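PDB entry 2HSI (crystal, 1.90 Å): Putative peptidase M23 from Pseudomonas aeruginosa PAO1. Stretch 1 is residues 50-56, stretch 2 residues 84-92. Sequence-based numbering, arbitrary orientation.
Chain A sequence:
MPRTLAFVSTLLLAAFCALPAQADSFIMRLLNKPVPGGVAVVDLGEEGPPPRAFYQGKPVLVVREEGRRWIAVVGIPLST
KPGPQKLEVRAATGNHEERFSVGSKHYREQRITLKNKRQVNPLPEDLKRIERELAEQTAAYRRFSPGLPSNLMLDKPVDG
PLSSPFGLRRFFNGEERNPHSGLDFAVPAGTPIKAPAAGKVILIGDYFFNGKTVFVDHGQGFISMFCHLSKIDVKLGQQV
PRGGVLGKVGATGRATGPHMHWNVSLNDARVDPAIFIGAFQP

Stretch 1, residues 50-56: PPRAFYQ
Stretch 2 84-92: PQKLEVRAA

The most unusual feature of this contact is an arginine lying over an aromatic ring across two antiparallel strands. The guanidinium of Arg90 sits over one face of the Phe54 ring, with Arg90 CZ 4.2 Å from the ring centroid and 34° off the ring normal. This is an off-centre cation-pi interaction: the positive charge faces the pi electrons but is displaced from the middle of the ring. The closest atoms are Arg90 NH1 and Phe54 CE2, 3.6 Å apart. Phe54 has chi1 -68° (m) and chi2 -93°. Arg90 is extended as m, t, t with chi4 152°.

The frame beneath is a two-strand antiparallel ladder. Residues 52-55 form one strand and 84-90 the other, which begins earlier in the chain. Their N-to-C directions differ by 153°, and the axes approach to 4.6 Å. Phi/psi values are extended, from -108/149 at Arg52 to -126/122 at Tyr55, and from -133/160 at Gln85 to -118/122 at Arg90. Gln56 leaves the strand at 55/35.

Arg52 pairs with Arg90, Ala53 with Val89 and Phe54 with Glu88. Arg52 CA lies 5.0 Å from Arg90 CA, Ala53 CA 4.4 Å from Val89 CA, and Phe54 CA 5.0 Å from Glu88 CA. The outer two pairs are hydrogen-bonded. Arg52 N donates to Arg90 O at 2.8 Å, and Arg90 N returns a bond to Arg52 O at 2.7 Å. Phe54 N donates to Glu88 O at 2.8 Å, and Glu88 N to Phe54 O at 2.9 Å. The Ala53-Val89 pair between them has no such bonds. CA-H...O contacts add to the ladder, with Ala53 CA 3.2 Å from Glu88 O and Val89 CA 3.4 Å from Arg52 O.

Arg52, Phe54, Glu88 and Arg90 project from one face of the sheet. Arg52 (m, t, t, chi4 108°) leads its end away, so its contact with Arg90 is near the backbone, CB to CB at 4.3 Å. Glu88 is m, t with chi3 -68°.

Ala53 and Val89 project from the other face. Ala53 CB lies 4.2 Å from Leu87 CG. Leu87 (t, p) also brings CD1 to 3.8 Å from Tyr55 CB. Pro51, with a C-gamma endo ring, places CB 3.9 Å from Val89 CG1; Val89 chi1 is t. These are apolar contacts among buried residues.

Past the paired residues, the side chain of Tyr55 (chi1 t, chi2 56°) reaches along the other strand. Tyr55 OH donates a hydrogen bond to Gln85 OE1 at 2.7 Å. Gln85 folds back as m, m with chi3 -38°, which turns its amide to the phenol.

Two waters bridge the end of the ladder. Water 1 accepts from Gln56 N at 3.0 Å and donates to Lys86 O at 2.5 Å. Water 2 accepts from Gln56 NE2 at 3.0 Å and donates to Gln85 OE1 at 2.5 Å. Gln56 is m, t with chi3 -42°. Together the stretches bury 575 Å², both sides summed.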

# COMPACT_ATOMS: atom_id res chain seq x y z
N PRO A 50 -6.36 8.05 20.51
CA PRO A 50 -5.62 7.93 19.25
C PRO A 50 -5.22 9.28 18.66
O PRO A 50 -6.08 10.14 18.46
CB PRO A 50 -6.61 7.21 18.32
CG PRO A 50 -7.63 6.62 19.20
CD PRO A 50 -7.71 7.47 20.41
N PRO A 51 -3.92 9.48 18.41
CA PRO A 51 -3.54 10.70 17.74
C PRO A 51 -3.73 10.56 16.24
O PRO A 51 -3.86 9.44 15.73
CB PRO A 51 -2.05 10.82 18.07
CG PRO A 51 -1.58 9.43 18.21
CD PRO A 51 -2.76 8.63 18.73
N ARG A 52 -3.72 11.69 15.53
CA ARG A 52 -3.65 11.66 14.08
C ARG A 52 -2.25 12.12 13.66
O ARG A 52 -1.62 12.92 14.36
CB ARG A 52 -4.70 12.58 13.47
CG ARG A 52 -6.12 12.04 13.50
CD ARG A 52 -7.03 12.91 12.63
NE ARG A 52 -8.30 12.26 12.32
CZ ARG A 52 -9.48 12.61 12.85
NH1 ARG A 52 -9.57 13.62 13.70
NH2 ARG A 52 -10.58 11.95 12.50
N ALA A 53 -1.76 11.61 12.54
CA ALA A 53 -0.42 11.97 12.07
C ALA A 53 -0.45 12.26 10.58
O ALA A 53 -1.29 11.73 9.87
CB ALA A 53 0.56 10.85 12.37
N PHE A 54 0.46 13.13 10.13
CA PHE A 54 0.50 13.60 8.74
C PHE A 54 1.96 13.66 8.30
O PHE A 54 2.81 14.16 9.04
CB PHE A 54 -0.13 15.00 8.61
CG PHE A 54 -1.61 15.02 8.85
CD1 PHE A 54 -2.49 14.89 7.79
CD2 PHE A 54 -2.12 15.19 10.14
CE1 PHE A 54 -3.86 14.92 8.00
CE2 PHE A 54 -3.48 15.20 10.36
CZ PHE A 54 -4.35 15.07 9.29
N TYR A 55 2.22 13.15 7.10
CA TYR A 55 3.55 13.26 6.47
C TYR A 55 3.41 13.87 5.09
O TYR A 55 2.69 13.33 4.24
CB TYR A 55 4.21 11.88 6.39
CG TYR A 55 5.56 11.86 5.69
CD1 TYR A 55 6.62 12.67 6.13
CD2 TYR A 55 5.79 11.00 4.61
CE1 TYR A 55 7.86 12.64 5.50
CE2 TYR A 55 7.03 10.95 3.98
CZ TYR A 55 8.06 11.78 4.43
OH TYR A 55 9.28 11.72 3.81
N GLN A 56 4.10 14.99 4.88
CA GLN A 56 4.00 15.80 3.65
C GLN A 56 2.55 16.21 3.34
O GLN A 56 2.14 16.27 2.18
CB GLN A 56 4.67 15.08 2.46
CG GLN A 56 6.11 14.60 2.75
CD GLN A 56 6.71 13.69 1.68
OE1 GLN A 56 6.06 12.80 1.14
NE2 GLN A 56 7.99 13.91 1.39
N PRO A 84 16.76 14.15 7.31
CA PRO A 84 15.75 14.28 8.35
C PRO A 84 14.39 14.58 7.75
O PRO A 84 14.31 15.27 6.72
CB PRO A 84 16.22 15.49 9.17
CG PRO A 84 17.61 15.78 8.72
CD PRO A 84 17.73 15.26 7.33
N GLN A 85 13.34 14.05 8.37
CA GLN A 85 11.94 14.26 7.93
C GLN A 85 11.10 14.62 9.14
O GLN A 85 11.50 14.35 10.27
CB GLN A 85 11.35 12.98 7.34
CG GLN A 85 12.25 12.23 6.40
CD GLN A 85 12.31 12.86 5.05
OE1 GLN A 85 11.29 13.35 4.54
NE2 GLN A 85 13.49 12.85 4.44
N LYS A 86 9.94 15.23 8.90
CA LYS A 86 9.05 15.70 9.97
C LYS A 86 7.68 15.02 9.81
O LYS A 86 7.18 14.88 8.71
CB LYS A 86 8.87 17.22 9.91
CG LYS A 86 10.14 18.03 10.14
CD LYS A 86 9.94 19.51 9.85
CE LYS A 86 11.27 20.26 9.94
NZ LYS A 86 11.09 21.72 9.68
N LEU A 87 7.11 14.59 10.93
CA LEU A 87 5.75 14.10 10.99
C LEU A 87 4.96 15.06 11.87
O LEU A 87 5.40 15.39 12.97
CB LEU A 87 5.76 12.69 11.59
CG LEU A 87 4.56 11.77 11.55
CD1 LEU A 87 4.18 11.35 10.12
CD2 LEU A 87 4.93 10.55 12.35
N GLU A 88 3.83 15.55 11.36
CA GLU A 88 2.93 16.37 12.16
C GLU A 88 1.98 15.46 12.95
O GLU A 88 1.29 14.62 12.38
CB GLU A 88 2.12 17.32 11.27
CG GLU A 88 2.95 18.34 10.51
CD GLU A 88 2.11 19.23 9.63
OE1 GLU A 88 1.55 18.72 8.63
OE2 GLU A 88 2.01 20.44 9.93
N VAL A 89 1.97 15.61 14.27
CA VAL A 89 1.10 14.80 15.12
C VAL A 89 0.03 15.70 15.70
O VAL A 89 0.33 16.80 16.19
CB VAL A 89 1.89 14.07 16.26
CG1 VAL A 89 1.00 13.07 17.00
CG2 VAL A 89 3.12 13.38 15.70
N ARG A 90 -1.21 15.24 15.64
CA ARG A 90 -2.35 15.97 16.19
C ARG A 90 -3.02 15.17 17.29
O ARG A 90 -3.48 14.05 17.08
CB ARG A 90 -3.36 16.34 15.11
CG ARG A 90 -2.74 17.07 13.95
CD ARG A 90 -3.78 17.79 13.14
NE ARG A 90 -3.14 18.51 12.06
CZ ARG A 90 -3.68 18.82 10.89
NH1 ARG A 90 -4.93 18.46 10.58
NH2 ARG A 90 -2.95 19.48 10.00
N ALA A 91 -3.09 15.78 18.48
CA ALA A 91 -3.73 15.16 19.63
C ALA A 91 -4.49 16.23 20.42
O ALA A 91 -4.12 17.40 20.39
CB ALA A 91 -2.68 14.47 20.50
N ALA A 92 -5.56 15.82 21.09
CA ALA A 92 -6.39 16.74 21.88
C ALA A 92 -5.53 17.55 22.85
O ALA A 92 -5.68 18.76 22.94
CB ALA A 92 -7.50 15.99 22.63
O HOH W 1 5.71 16.17 7.16
O HOH W 2 10.00 15.15 3.31